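Local structure of spondin-1 (Homo sapiens, 2ZOU) at residues Ser40-Leu45 and Arg103-Val108; Arg54-Ile59 and Val93-Ser98; Thr76-Asp81 and Phe109-Pro114. The protein is a secreted extracellular-matrix glycoprotein that probably acts in cell adhesion, here represented by its reeler domain. One frame throughout, in Å; residues are numbered along the deposited sequence.

Interaction 1: Ser40-Leu45 and Arg103-Val108; sequences SYRVTL and RTRIQV
Q107 OE1 is gripped by two firm donors, NH1 of R42 from the facing strand and NH2 of R105 from its own, with a third, weak bond from R105 NH1. R42 NH1 to Q107 OE1 is 2.9 Å, with an N-H...O angle of 158°. OE1 lies in the guanidinium plane, but NH1 stands above the amide plane of Q107, the two flat groups being turned 56° apart. R42 reaches there by leaving the backbone with CG anti to N and bending at chi3 (-62°), so that it runs alongside Q107. Water 1 accepts from R42 NH1 and weakly from Q107 NE2. R105, extended from CG to NE, crosses T44 obliquely and brings NH2 to 3.4 Å from T44 CG2. The shared oxygen probably eases the repulsion between the two guanidiniums, with E29 a weak, long ion partner of each.

Beneath this polar face the backbones pair twice: V43 with V108 (V43 N to V108 O 2.8 Å) and L45 with I106 (I106 N to L45 O 2.9 Å). V43, L45, I106 and V108 point to the other face, where L45 CB rests 3.8 Å from I106 CG1 and F56 and L58 of strand 55-62 pack on L45, I106 and V108. One polar and one apolar face on an antiparallel pair of central strands is characteristic of a beta-sandwich, here that of the reeler domain.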
ATOM      1  N   SER A  40      -0.289  14.651   3.952  1.00 10.94           N
ATOM      2  CA  SER A  40       0.657  13.630   3.524  1.00 10.84           C
ATOM      3  C   SER A  40       0.977  12.690   4.691  1.00 11.29           C
ATOM      4  O   SER A  40       1.383  13.144   5.775  1.00 12.87           O
ATOM      5  CB  SER A  40       1.952  14.259   3.014  0.65 11.63           C
ATOM      6  OG  SER A  40       1.735  15.029   1.849  0.65 12.59           O
ATOM      7  N   TYR A  41       0.795  11.395   4.455  1.00 10.11           N
ATOM      8  CA  TYR A  41       1.113  10.350   5.430  1.00 10.03           C
ATOM      9  C   TYR A  41       2.257   9.500   4.931  1.00 11.00           C
ATOM     10  O   TYR A  41       2.363   9.236   3.727  1.00 12.09           O
ATOM     11  CB  TYR A  41      -0.121   9.462   5.666  1.00 10.28           C
ATOM     12  CG  TYR A  41      -1.258  10.234   6.281  1.00  9.69           C
ATOM     13  CD1 TYR A  41      -1.336  10.405   7.657  1.00 10.13           C
ATOM     14  CD2 TYR A  41      -2.233  10.829   5.477  1.00 10.28           C
ATOM     15  CE1 TYR A  41      -2.365  11.132   8.227  1.00 10.14           C
ATOM     16  CE2 TYR A  41      -3.261  11.581   6.028  1.00 10.09           C
ATOM     17  CZ  TYR A  41      -3.342  11.707   7.407  1.00 10.24           C
ATOM     18  OH  TYR A  41      -4.365  12.475   7.921  1.00 11.83           O
ATOM     19  N   ARG A  42       3.130   9.081   5.840  1.00  9.59           N
ATOM     20  CA  ARG A  42       4.218   8.191   5.430  1.00  9.96           C
ATOM     21  C   ARG A  42       3.810   6.740   5.679  1.00  9.15           C
ATOM     22  O   ARG A  42       3.621   6.306   6.818  1.00 10.08           O
ATOM     23  CB  ARG A  42       5.544   8.541   6.127  1.00 10.10           C
ATOM     24  CG  ARG A  42       6.730   7.808   5.491  1.00 10.06           C
ATOM     25  CD  ARG A  42       8.054   8.146   6.156  1.00 10.42           C
ATOM     26  NE  ARG A  42       8.394   9.560   6.049  1.00  9.71           N
ATOM     27  CZ  ARG A  42       9.524  10.032   5.532  1.00 10.11           C
ATOM     28  NH1 ARG A  42      10.454   9.200   5.064  1.00 10.99           N
ATOM     29  NH2 ARG A  42       9.719  11.345   5.510  1.00 11.50           N
ATOM     30  N   VAL A  43       3.610   6.023   4.579  1.00 10.18           N
ATOM     31  CA  VAL A  43       3.198   4.627   4.595  1.00 10.41           C
ATOM     32  C   VAL A  43       4.455   3.756   4.541  1.00 10.16           C
ATOM     33  O   VAL A  43       5.342   3.989   3.721  1.00 10.98           O
ATOM     34  CB  VAL A  43       2.257   4.290   3.413  1.00 11.08           C
ATOM     35  CG1 VAL A  43       1.824   2.816   3.459  1.00 12.27           C
ATOM     36  CG2 VAL A  43       1.032   5.198   3.451  1.00 11.53           C
ATOM     37  N   THR A  44       4.523   2.749   5.408  1.00 10.14           N
ATOM     38  CA  THR A  44       5.685   1.874   5.451  1.00 10.72           C
ATOM     39  C   THR A  44       5.265   0.425   5.302  1.00 10.73           C
ATOM     40  O   THR A  44       4.203   0.002   5.797  1.00 11.24           O
ATOM     41  CB  THR A  44       6.461   2.048   6.762  1.00 12.44           C
ATOM     42  OG1 THR A  44       5.645   1.633   7.847  1.00 13.40           O
ATOM     43  CG2 THR A  44       6.869   3.499   6.966  1.00 12.37           C
ATOM     44  N   LEU A  45       6.104  -0.341   4.617  1.00 10.13           N
ATOM     45  CA  LEU A  45       5.936  -1.790   4.508  1.00 10.77           C
ATOM     46  C   LEU A  45       7.207  -2.412   5.051  1.00 10.44           C
ATOM     47  O   LEU A  45       8.285  -2.132   4.556  1.00 10.85           O
ATOM     48  CB  LEU A  45       5.759  -2.170   3.037  1.00 11.46           C
ATOM     49  CG  LEU A  45       5.455  -3.602   2.666  1.00 16.20           C
ATOM     50  CD1 LEU A  45       4.273  -4.136   3.408  1.00 20.57           C
ATOM     51  CD2 LEU A  45       5.200  -3.628   1.182  1.00 18.80           C
ATOM     52  N   ARG A 103      14.750  -6.629   0.563  1.00 11.89           N
ATOM     53  CA  ARG A 103      14.504  -5.443   1.390  1.00 11.97           C
ATOM     54  C   ARG A 103      13.752  -5.827   2.639  1.00 11.66           C
ATOM     55  O   ARG A 103      13.031  -6.828   2.649  1.00 11.91           O
ATOM     56  CB  ARG A 103      13.714  -4.380   0.615  1.00 11.72           C
ATOM     57  CG  ARG A 103      14.488  -3.756  -0.548  1.00 13.33           C
ATOM     58  CD  ARG A 103      13.596  -2.810  -1.340  1.00 14.38           C
ATOM     59  NE  ARG A 103      14.306  -2.133  -2.429  1.00 17.67           N
ATOM     60  CZ  ARG A 103      14.385  -2.611  -3.666  1.00 19.01           C
ATOM     61  NH1 ARG A 103      13.795  -3.764  -3.964  1.00 20.96           N
ATOM     62  NH2 ARG A 103      15.041  -1.934  -4.603  1.00 20.69           N
ATOM     63  N   THR A 104      13.920  -5.033   3.687  1.00 11.10           N
ATOM     64  CA  THR A 104      13.175  -5.257   4.920  1.00 10.94           C
ATOM     65  C   THR A 104      12.201  -4.109   5.224  1.00 10.68           C
ATOM     66  O   THR A 104      11.350  -4.236   6.096  1.00 10.27           O
ATOM     67  CB  THR A 104      14.099  -5.450   6.126  1.00 11.39           C
ATOM     68  OG1 THR A 104      14.942  -4.295   6.257  1.00 13.31           O
ATOM     69  CG2 THR A 104      14.956  -6.711   5.953  1.00 11.30           C
ATOM     70  N   ARG A 105      12.344  -3.004   4.492  1.00 10.83           N
ATOM     71  CA  ARG A 105      11.448  -1.860   4.667  1.00 12.24           C
ATOM     72  C   ARG A 105      11.436  -1.021   3.410  1.00 11.82           C
ATOM     73  O   ARG A 105      12.481  -0.775   2.819  1.00 12.69           O
ATOM     74  CB  ARG A 105      11.895  -0.987   5.858  1.00 12.26           C
ATOM     75  CG  ARG A 105      11.032   0.276   6.098  1.00 15.96           C
ATOM     76  CD  ARG A 105      11.519   1.086   7.306  1.00 16.99           C
ATOM     77  NE  ARG A 105      10.703   2.282   7.574  1.00 22.86           N
ATOM     78  CZ  ARG A 105      10.910   3.467   7.008  1.00 20.32           C
ATOM     79  NH1 ARG A 105      11.896   3.610   6.132  1.00 22.80           N
ATOM     80  NH2 ARG A 105      10.137   4.516   7.312  1.00 16.68           N
ATOM     81  N   ILE A 106      10.243  -0.593   3.014  1.00 10.64           N
ATOM     82  CA  ILE A 106      10.112   0.521   2.066  1.00 10.73           C
ATOM     83  C   ILE A 106       9.142   1.553   2.623  1.00 10.41           C
ATOM     84  O   ILE A 106       8.349   1.254   3.533  1.00 10.00           O
ATOM     85  CB  ILE A 106       9.685   0.072   0.630  1.00 10.91           C
ATOM     86  CG1 ILE A 106       8.309  -0.602   0.623  1.00 11.85           C
ATOM     87  CG2 ILE A 106      10.794  -0.787  -0.013  1.00 11.75           C
ATOM     88  CD1 ILE A 106       7.147   0.378   0.513  1.00 13.85           C
ATOM     89  N   GLN A 107       9.201   2.763   2.080  1.00  9.64           N
ATOM     90  CA  GLN A 107       8.325   3.849   2.534  1.00  9.48           C
ATOM     91  C   GLN A 107       7.931   4.702   1.346  1.00  9.44           C
ATOM     92  O   GLN A 107       8.699   4.834   0.392  1.00 11.06           O
ATOM     93  CB  GLN A 107       9.056   4.738   3.544  1.00  9.68           C
ATOM     94  CG  GLN A 107      10.388   5.236   3.016  1.00 11.15           C
ATOM     95  CD  GLN A 107      11.144   6.119   3.977  1.00 13.05           C
ATOM     96  OE1 GLN A 107      10.730   6.349   5.114  1.00 12.74           O
ATOM     97  NE2 GLN A 107      12.283   6.615   3.518  1.00 14.67           N
ATOM     98  N   VAL A 108       6.731   5.261   1.420  1.00  9.68           N
ATOM     99  CA  VAL A 108       6.209   6.155   0.384  1.00 10.24           C
ATOM    100  C   VAL A 108       5.284   7.153   1.073  1.00 10.44           C
ATOM    101  O   VAL A 108       4.790   6.867   2.160  1.00 12.18           O
ATOM    102  CB  VAL A 108       5.466   5.336  -0.690  0.65 10.71           C
ATOM    103  CG1 VAL A 108       4.139   4.756  -0.142  0.65  8.67           C
ATOM    104  CG2 VAL A 108       5.291   6.139  -1.979  0.65 12.31           C
TER
HETATM  105  O   HOH W   1      13.308   9.611   4.068  1.00 27.27           O

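Interaction 2: Arg54-Ile59 and Val93-Ser98; sequences RGFTLI and VAVTES. With EDO (1,2-ethanediol), chain D.
F56 and E97 run antiparallel alongside one another, ring and carboxylate turned 68° apart. The F56 ring leaves its strand with CG flanked by both N and C (chi1 77°) and lies across the opposite backbone: T96 CA sits over one face toward the rim, F56 CE1 meets V95 CG1 at 4.0 Å, and F56 CE2 is 4.0 Å from E97 CB. E97 starts from the same flanked position, then folds at chi2 (-69°), so that its carboxylate turns back to the start of strand 55-62. There E97 OE1 accepts from F56 N at 3.0 Å, the N-H coming from above the carboxylate plane, and lies 3.2 Å from G55 CA, where a side chain would be tight. G55 forms a classic beta bulge with R54 opposite V127.

T96 OG1, anti to its backbone N, lies 2.7 Å from F56 O and 2.9 Å from E97 OE1. Farther along, backbone bonds pair L58 with V95 (L58 N to V95 O 2.8 Å), whose side chains face the interior with F77 against both. I59 CG2 packs on A94 CB just where the chain turns a corner. On the other side of the sheet, T57 OG1 shares a hydrogen bond with O2 of an ethanediol, probably from the crystallisation liquor, which S125 OG also holds.

In this antiparallel pair of the five-stranded sheet a carboxylate oxygen takes up the F56 N-H, a bond that a negative charge on E97 would probably strengthen. F56 O and E97 OE1, two acceptors 3.2 Å apart, probably repel each other, and the T96 hydroxyl close to both may ease this.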
ATOM      1  N   ARG A  54      11.448  -9.413  -1.806  1.00 10.57           N
ATOM      2  CA  ARG A  54      12.189  -9.083  -3.024  1.00 11.92           C
ATOM      3  C   ARG A  54      11.330  -8.243  -3.960  1.00 12.28           C
ATOM      4  O   ARG A  54      11.834  -7.638  -4.905  1.00 14.06           O
ATOM      5  CB  ARG A  54      12.670 -10.362  -3.708  1.00 11.42           C
ATOM      6  CG  ARG A  54      13.803 -11.042  -2.961  1.00 12.95           C
ATOM      7  CD  ARG A  54      14.335 -12.273  -3.698  1.00 13.05           C
ATOM      8  NE  ARG A  54      13.312 -13.310  -3.852  1.00 14.81           N
ATOM      9  CZ  ARG A  54      12.737 -13.646  -5.004  1.00 15.87           C
ATOM     10  NH1 ARG A  54      13.092 -13.061  -6.151  1.00 14.54           N
ATOM     11  NH2 ARG A  54      11.809 -14.592  -5.014  1.00 17.19           N
ATOM     12  N   GLY A  55      10.033  -8.207  -3.695  1.00 11.65           N
ATOM     13  CA  GLY A  55       9.089  -7.427  -4.479  1.00 11.42           C
ATOM     14  C   GLY A  55       7.824  -7.146  -3.693  1.00 10.88           C
ATOM     15  O   GLY A  55       7.492  -7.843  -2.726  1.00 10.99           O
ATOM     16  N   PHE A  56       7.107  -6.109  -4.095  1.00 10.20           N
ATOM     17  CA  PHE A  56       5.864  -5.725  -3.424  1.00 11.05           C
ATOM     18  C   PHE A  56       4.983  -4.933  -4.372  1.00 11.24           C
ATOM     19  O   PHE A  56       5.465  -4.382  -5.378  1.00 11.11           O
ATOM     20  CB  PHE A  56       6.134  -4.909  -2.148  0.65 11.04           C
ATOM     21  CG  PHE A  56       6.505  -3.479  -2.423  0.65  9.33           C
ATOM     22  CD1 PHE A  56       5.536  -2.482  -2.457  0.65  9.14           C
ATOM     23  CD2 PHE A  56       7.822  -3.139  -2.721  0.65  8.46           C
ATOM     24  CE1 PHE A  56       5.889  -1.169  -2.755  0.65  8.16           C
ATOM     25  CE2 PHE A  56       8.189  -1.839  -3.011  0.65 10.11           C
ATOM     26  CZ  PHE A  56       7.228  -0.844  -3.035  0.65  8.85           C
ATOM     27  N   THR A  57       3.700  -4.881  -4.037  1.00 11.47           N
ATOM     28  CA  THR A  57       2.756  -3.996  -4.700  1.00 11.84           C
ATOM     29  C   THR A  57       1.919  -3.331  -3.630  1.00 11.96           C
ATOM     30  O   THR A  57       1.443  -3.992  -2.716  1.00 11.75           O
ATOM     31  CB  THR A  57       1.819  -4.759  -5.639  1.00 12.38           C
ATOM     32  OG1 THR A  57       2.592  -5.537  -6.560  1.00 15.93           O
ATOM     33  CG2 THR A  57       0.956  -3.776  -6.426  1.00 14.50           C
ATOM     34  N   LEU A  58       1.721  -2.030  -3.771  1.00 11.16           N
ATOM     35  CA  LEU A  58       1.000  -1.243  -2.798  1.00 10.88           C
ATOM     36  C   LEU A  58      -0.043  -0.367  -3.492  1.00 10.44           C
ATOM     37  O   LEU A  58       0.295   0.358  -4.435  1.00 10.35           O
ATOM     38  CB  LEU A  58       1.996  -0.382  -2.008  1.00 11.48           C
ATOM     39  CG  LEU A  58       1.425   0.730  -1.137  1.00 12.21           C
ATOM     40  CD1 LEU A  58       0.569   0.158  -0.038  1.00 13.18           C
ATOM     41  CD2 LEU A  58       2.525   1.599  -0.564  1.00 12.89           C
ATOM     42  N   ILE A  59      -1.297  -0.440  -3.020  1.00  9.93           N
ATOM     43  CA  ILE A  59      -2.405   0.364  -3.583  1.00 10.43           C
ATOM     44  C   ILE A  59      -3.249   0.995  -2.483  1.00 10.62           C
ATOM     45  O   ILE A  59      -3.141   0.623  -1.315  1.00 10.99           O
ATOM     46  CB  ILE A  59      -3.294  -0.474  -4.551  1.00 10.51           C
ATOM     47  CG1 ILE A  59      -3.898  -1.674  -3.815  1.00 11.65           C
ATOM     48  CG2 ILE A  59      -2.477  -0.885  -5.775  1.00 10.71           C
ATOM     49  CD1 ILE A  59      -4.828  -2.520  -4.682  1.00 12.31           C
ATOM     50  N   VAL A  93      -1.195   3.640 -10.835  1.00 15.18           N
ATOM     51  CA  VAL A  93      -1.697   4.005  -9.509  1.00 15.13           C
ATOM     52  C   VAL A  93      -1.136   3.094  -8.406  1.00 14.38           C
ATOM     53  O   VAL A  93      -1.410   3.316  -7.233  1.00 15.08           O
ATOM     54  CB  VAL A  93      -3.262   3.987  -9.471  1.00 14.40           C
ATOM     55  CG1 VAL A  93      -3.827   5.217 -10.207  1.00 15.96           C
ATOM     56  CG2 VAL A  93      -3.831   2.681 -10.035  1.00 15.82           C
ATOM     57  N   ALA A  94      -0.359   2.084  -8.798  1.00 13.45           N
ATOM     58  CA  ALA A  94       0.250   1.140  -7.859  1.00 13.38           C
ATOM     59  C   ALA A  94       1.745   1.415  -7.678  1.00 13.24           C
ATOM     60  O   ALA A  94       2.451   1.724  -8.648  1.00 12.86           O
ATOM     61  CB  ALA A  94       0.027  -0.300  -8.339  1.00 13.49           C
ATOM     62  N   VAL A  95       2.209   1.319  -6.426  1.00 12.54           N
ATOM     63  CA  VAL A  95       3.635   1.415  -6.103  1.00 12.51           C
ATOM     64  C   VAL A  95       4.241   0.013  -6.081  1.00 12.32           C
ATOM     65  O   VAL A  95       3.633  -0.928  -5.569  1.00 10.95           O
ATOM     66  CB  VAL A  95       3.871   2.131  -4.724  1.00 12.50           C
ATOM     67  CG1 VAL A  95       5.346   2.348  -4.491  1.00 14.05           C
ATOM     68  CG2 VAL A  95       3.153   3.487  -4.695  1.00 14.23           C
ATOM     69  N   THR A  96       5.440  -0.134  -6.625  1.00 11.61           N
ATOM     70  CA  THR A  96       6.114  -1.428  -6.679  1.00 12.66           C
ATOM     71  C   THR A  96       7.637  -1.225  -6.512  1.00 12.49           C
ATOM     72  O   THR A  96       8.095  -0.082  -6.408  1.00 12.72           O
ATOM     73  CB  THR A  96       5.746  -2.195  -7.976  0.65 12.68           C
ATOM     74  OG1 THR A  96       6.143  -3.564  -7.873  0.65 14.12           O
ATOM     75  CG2 THR A  96       6.393  -1.548  -9.208  0.65 12.06           C
ATOM     76  N   GLU A  97       8.404  -2.311  -6.442  1.00 13.33           N
ATOM     77  CA  GLU A  97       9.860  -2.225  -6.302  1.00 14.69           C
ATOM     78  C   GLU A  97      10.530  -1.745  -7.593  1.00 15.62           C
ATOM     79  O   GLU A  97      10.038  -2.009  -8.694  1.00 15.99           O
ATOM     80  CB  GLU A  97      10.458  -3.557  -5.794  1.00 14.42           C
ATOM     81  CG  GLU A  97      10.646  -4.702  -6.815  1.00 15.88           C
ATOM     82  CD  GLU A  97       9.358  -5.336  -7.343  1.00 16.10           C
ATOM     83  OE1 GLU A  97       8.284  -5.221  -6.717  1.00 16.15           O
ATOM     84  OE2 GLU A  97       9.423  -5.975  -8.426  1.00 19.80           O
ATOM     85  N   SER A  98      11.643  -1.030  -7.432  1.00 16.81           N
ATOM     86  CA  SER A  98      12.458  -0.537  -8.559  1.00 18.53           C
ATOM     87  C   SER A  98      13.358  -1.621  -9.157  1.00 19.16           C
ATOM     88  O   SER A  98      13.640  -1.611 -10.360  1.00 20.12           O
ATOM     89  CB  SER A  98      13.349   0.621  -8.101  1.00 18.53           C
ATOM     90  OG  SER A  98      12.598   1.791  -7.845  1.00 21.45           O
TER
HETATM   91  C1  EDO D   4       3.635 -10.002  -5.528  1.00 27.25           C
HETATM   92  O1  EDO D   4       2.230  -9.741  -5.611  1.00 28.24           O
HETATM   93  C2  EDO D   4       4.353  -8.753  -5.035  1.00 27.34           C
HETATM   94  O2  EDO D   4       4.078  -7.648  -5.911  1.00 25.76           O

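Interaction 3: Thr76-Asp81 and Phe109-Pro114; sequences TFQIID and FWIAPP
I80 CD1 sits squarely over the F109 ring, 3.7 Å from its centroid and 11° off the normal, a CH-pi contact. CG1 of I80 closes on the ring beside it, 3.5 Å from F109 CD2, and the two side chains cross at about a right angle. Q78, extended and with CG anti to its backbone N, runs alongside F109 in the same direction; its CB lies 4.0 Å from F109 CB. An alanine in place of F109 would remove the ring under I80 CD1 and beside Q78, and would probably leave I80 less firmly placed. R42 of strand 40-47 touches both F109 and I80.

Four backbone bonds fix the register. I111 N to T76 O, at 2.8 Å, is the straightest (169°), and T76 N returns to I111 O along a lone pair. Q78 N meets F109 O at 2.8 Å from above the carbonyl plane, answered by F109 N to Q78 O. Strand 76-79 is one of the two outermost strands of the four-stranded antiparallel sheet of the reeler beta-sandwich, 24-28 being the other, with Q78, F109, T76 and I111 on its outer face.

F77 and W110 turn inward from the intervening pair. W110 CD1 lies over one face of the F77 ring toward the rim, 3.7 Å from F77 CE1, the planes at an oblique 54°. W110 is set by CG anti to N and by its NE1 donating to A74 O, while A112 CA lies over one face of the indole. Behind them A60 of strand 55-62 touches both rings, and F87 of strand 85-88 backs F77.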
ATOM      1  N   THR A  76      -3.107  10.072  -3.598  1.00 11.95           N
ATOM      2  CA  THR A  76      -1.959  10.192  -4.479  1.00 12.84           C
ATOM      3  C   THR A  76      -0.722   9.698  -3.733  1.00 12.34           C
ATOM      4  O   THR A  76      -0.363  10.223  -2.678  1.00 13.34           O
ATOM      5  CB  THR A  76      -1.737  11.678  -4.875  1.00 12.76           C
ATOM      6  OG1 THR A  76      -2.807  12.086  -5.716  1.00 16.50           O
ATOM      7  CG2 THR A  76      -0.401  11.899  -5.619  1.00 13.87           C
ATOM      8  N   PHE A  77      -0.074   8.674  -4.266  1.00 11.78           N
ATOM      9  CA  PHE A  77       1.229   8.297  -3.759  1.00 11.28           C
ATOM     10  C   PHE A  77       2.320   9.220  -4.285  1.00 11.32           C
ATOM     11  O   PHE A  77       2.249   9.718  -5.412  1.00 10.54           O
ATOM     12  CB  PHE A  77       1.567   6.861  -4.115  1.00 11.59           C
ATOM     13  CG  PHE A  77       0.740   5.850  -3.395  1.00 11.12           C
ATOM     14  CD1 PHE A  77       0.973   5.548  -2.049  1.00 10.44           C
ATOM     15  CD2 PHE A  77      -0.261   5.162  -4.073  1.00 12.08           C
ATOM     16  CE1 PHE A  77       0.208   4.577  -1.382  1.00 11.84           C
ATOM     17  CE2 PHE A  77      -1.030   4.196  -3.416  1.00 12.81           C
ATOM     18  CZ  PHE A  77      -0.803   3.899  -2.082  1.00 12.40           C
ATOM     19  N   GLN A  78       3.342   9.426  -3.457  1.00 11.87           N
ATOM     20  CA  GLN A  78       4.531  10.171  -3.838  1.00 12.57           C
ATOM     21  C   GLN A  78       5.789   9.401  -3.441  1.00 12.83           C
ATOM     22  O   GLN A  78       5.949   9.021  -2.281  1.00 13.01           O
ATOM     23  CB  GLN A  78       4.533  11.551  -3.201  1.00 13.01           C
ATOM     24  CG  GLN A  78       5.732  12.398  -3.629  1.00 16.33           C
ATOM     25  CD  GLN A  78       5.758  13.760  -2.989  1.00 17.41           C
ATOM     26  OE1 GLN A  78       5.046  14.020  -2.029  1.00 20.27           O
ATOM     27  NE2 GLN A  78       6.588  14.641  -3.524  1.00 20.76           N
ATOM     28  N   ILE A  79       6.662   9.154  -4.408  1.00 12.29           N
ATOM     29  CA  ILE A  79       7.880   8.399  -4.186  1.00 13.25           C
ATOM     30  C   ILE A  79       8.825   9.190  -3.277  1.00 13.07           C
ATOM     31  O   ILE A  79       9.028  10.392  -3.451  1.00 13.60           O
ATOM     32  CB  ILE A  79       8.575   8.063  -5.540  1.00 13.67           C
ATOM     33  CG1 ILE A  79       7.644   7.225  -6.431  1.00 15.53           C
ATOM     34  CG2 ILE A  79       9.946   7.396  -5.337  1.00 13.83           C
ATOM     35  CD1 ILE A  79       7.245   5.863  -5.878  1.00 17.53           C
ATOM     36  N   ILE A  80       9.370   8.500  -2.282  1.00 12.49           N
ATOM     37  CA  ILE A  80      10.419   9.058  -1.430  1.00 12.98           C
ATOM     38  C   ILE A  80      11.804   8.576  -1.887  1.00 14.07           C
ATOM     39  O   ILE A  80      12.724   9.380  -2.077  1.00 14.61           O
ATOM     40  CB  ILE A  80      10.169   8.664   0.052  1.00 12.70           C
ATOM     41  CG1 ILE A  80       8.839   9.233   0.538  1.00 12.51           C
ATOM     42  CG2 ILE A  80      11.335   9.115   0.958  1.00 13.78           C
ATOM     43  CD1 ILE A  80       8.404   8.722   1.905  1.00 12.21           C
ATOM     44  N   ASP A  81      11.930   7.271  -2.088  1.00 14.45           N
ATOM     45  CA  ASP A  81      13.195   6.640  -2.442  1.00 15.09           C
ATOM     46  C   ASP A  81      13.113   6.091  -3.860  1.00 16.08           C
ATOM     47  O   ASP A  81      12.600   5.000  -4.104  1.00 15.51           O
ATOM     48  CB  ASP A  81      13.509   5.525  -1.443  1.00 15.37           C
ATOM     49  CG  ASP A  81      13.632   6.037  -0.016  1.00 16.07           C
ATOM     50  OD1 ASP A  81      14.390   7.010   0.216  1.00 19.58           O
ATOM     51  OD2 ASP A  81      12.970   5.473   0.884  1.00 18.12           O
ATOM     52  N   PHE A 109       5.063   8.316   0.475  1.00 10.04           N
ATOM     53  CA  PHE A 109       3.993   9.174   0.958  1.00 10.14           C
ATOM     54  C   PHE A 109       2.689   8.802   0.282  1.00  9.66           C
ATOM     55  O   PHE A 109       2.672   8.441  -0.899  1.00  9.36           O
ATOM     56  CB  PHE A 109       4.279  10.645   0.667  1.00 10.98           C
ATOM     57  CG  PHE A 109       5.354  11.244   1.525  1.00 12.36           C
ATOM     58  CD1 PHE A 109       5.223  11.261   2.920  1.00 15.22           C
ATOM     59  CD2 PHE A 109       6.496  11.810   0.944  1.00 12.56           C
ATOM     60  CE1 PHE A 109       6.220  11.813   3.719  1.00 16.77           C
ATOM     61  CE2 PHE A 109       7.489  12.380   1.754  1.00 15.11           C
ATOM     62  CZ  PHE A 109       7.340  12.368   3.133  1.00 14.73           C
ATOM     63  N   TRP A 110       1.608   8.944   1.042  1.00  9.43           N
ATOM     64  CA  TRP A 110       0.249   8.883   0.524  1.00  9.95           C
ATOM     65  C   TRP A 110      -0.448  10.163   0.944  1.00 10.08           C
ATOM     66  O   TRP A 110      -0.536  10.459   2.136  1.00  9.55           O
ATOM     67  CB  TRP A 110      -0.483   7.660   1.040  1.00 10.57           C
ATOM     68  CG  TRP A 110      -1.894   7.568   0.550  1.00 10.03           C
ATOM     69  CD1 TRP A 110      -2.302   7.219  -0.699  1.00 10.41           C
ATOM     70  CD2 TRP A 110      -3.077   7.809   1.313  1.00  9.36           C
ATOM     71  NE1 TRP A 110      -3.677   7.232  -0.772  1.00 11.57           N
ATOM     72  CE2 TRP A 110      -4.179   7.590   0.454  1.00 10.02           C
ATOM     73  CE3 TRP A 110      -3.311   8.189   2.642  1.00 11.31           C
ATOM     74  CZ2 TRP A 110      -5.501   7.735   0.890  1.00 11.19           C
ATOM     75  CZ3 TRP A 110      -4.623   8.338   3.069  1.00 11.52           C
ATOM     76  CH2 TRP A 110      -5.702   8.094   2.197  1.00 11.31           C
ATOM     77  N   ILE A 111      -0.927  10.917  -0.038  1.00  9.28           N
ATOM     78  CA  ILE A 111      -1.596  12.180   0.199  1.00  9.97           C
ATOM     79  C   ILE A 111      -3.093  11.929   0.175  1.00  9.66           C
ATOM     80  O   ILE A 111      -3.627  11.446  -0.831  1.00 10.27           O
ATOM     81  CB  ILE A 111      -1.214  13.224  -0.857  1.00  9.85           C
ATOM     82  CG1 ILE A 111       0.310  13.374  -0.917  1.00 10.97           C
ATOM     83  CG2 ILE A 111      -1.937  14.567  -0.546  1.00 11.53           C
ATOM     84  CD1 ILE A 111       0.827  14.249  -2.072  1.00 10.64           C
ATOM     85  N   ALA A 112      -3.768  12.225   1.291  1.00 10.31           N
ATOM     86  CA  ALA A 112      -5.155  11.835   1.477  1.00 10.57           C
ATOM     87  C   ALA A 112      -6.096  12.590   0.544  1.00 10.14           C
ATOM     88  O   ALA A 112      -5.884  13.768   0.247  1.00  9.99           O
ATOM     89  CB  ALA A 112      -5.585  12.024   2.932  1.00 11.32           C
ATOM     90  N   PRO A 113      -7.158  11.904   0.094  1.00 10.35           N
ATOM     91  CA  PRO A 113      -8.082  12.468  -0.897  1.00 10.83           C
ATOM     92  C   PRO A 113      -9.078  13.489  -0.318  1.00 10.91           C
ATOM     93  O   PRO A 113      -9.164  13.634   0.898  1.00 10.66           O
ATOM     94  CB  PRO A 113      -8.831  11.227  -1.386  1.00 11.91           C
ATOM     95  CG  PRO A 113      -8.882  10.345  -0.172  1.00 10.89           C
ATOM     96  CD  PRO A 113      -7.532  10.524   0.482  1.00 10.08           C
ATOM     97  N   PRO A 114      -9.818  14.204  -1.187  1.00 11.93           N
ATOM     98  CA  PRO A 114     -10.819  15.173  -0.743  1.00 12.27           C
ATOM     99  C   PRO A 114     -11.916  14.602   0.159  1.00 12.79           C
ATOM    100  O   PRO A 114     -12.252  13.410   0.080  1.00 12.36           O
ATOM    101  CB  PRO A 114     -11.462  15.630  -2.059  1.00 12.47           C
ATOM    102  CG  PRO A 114     -10.405  15.449  -3.071  1.00 12.53           C
ATOM    103  CD  PRO A 114      -9.695  14.187  -2.657  1.00 12.09           C
TER

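Strand 105-111 lies between 40-47 and 76-79 in one sheet and serves interactions 1 and 3; their centres lie about 11 Å apart. Polar links tie them: Y41 O to W110 N at 2.8 Å and Q107 NE2 to D81 OD2 at 3.0 Å, both probably hydrogen bonds. Interaction 2 belongs to the other sheet and meets both across the sandwich interior. V108 CG1 touches L58 CD2 at 3.6 Å and L45 CD2 touches F56 CB at 3.7 Å, while V95 CG2 packs on F77 CG at 3.6 Å. L58 CD2 also lies 3.9 Å from F77 CE1, so L58 touches side chains from both other contacts, joining the two layers of the reeler domain.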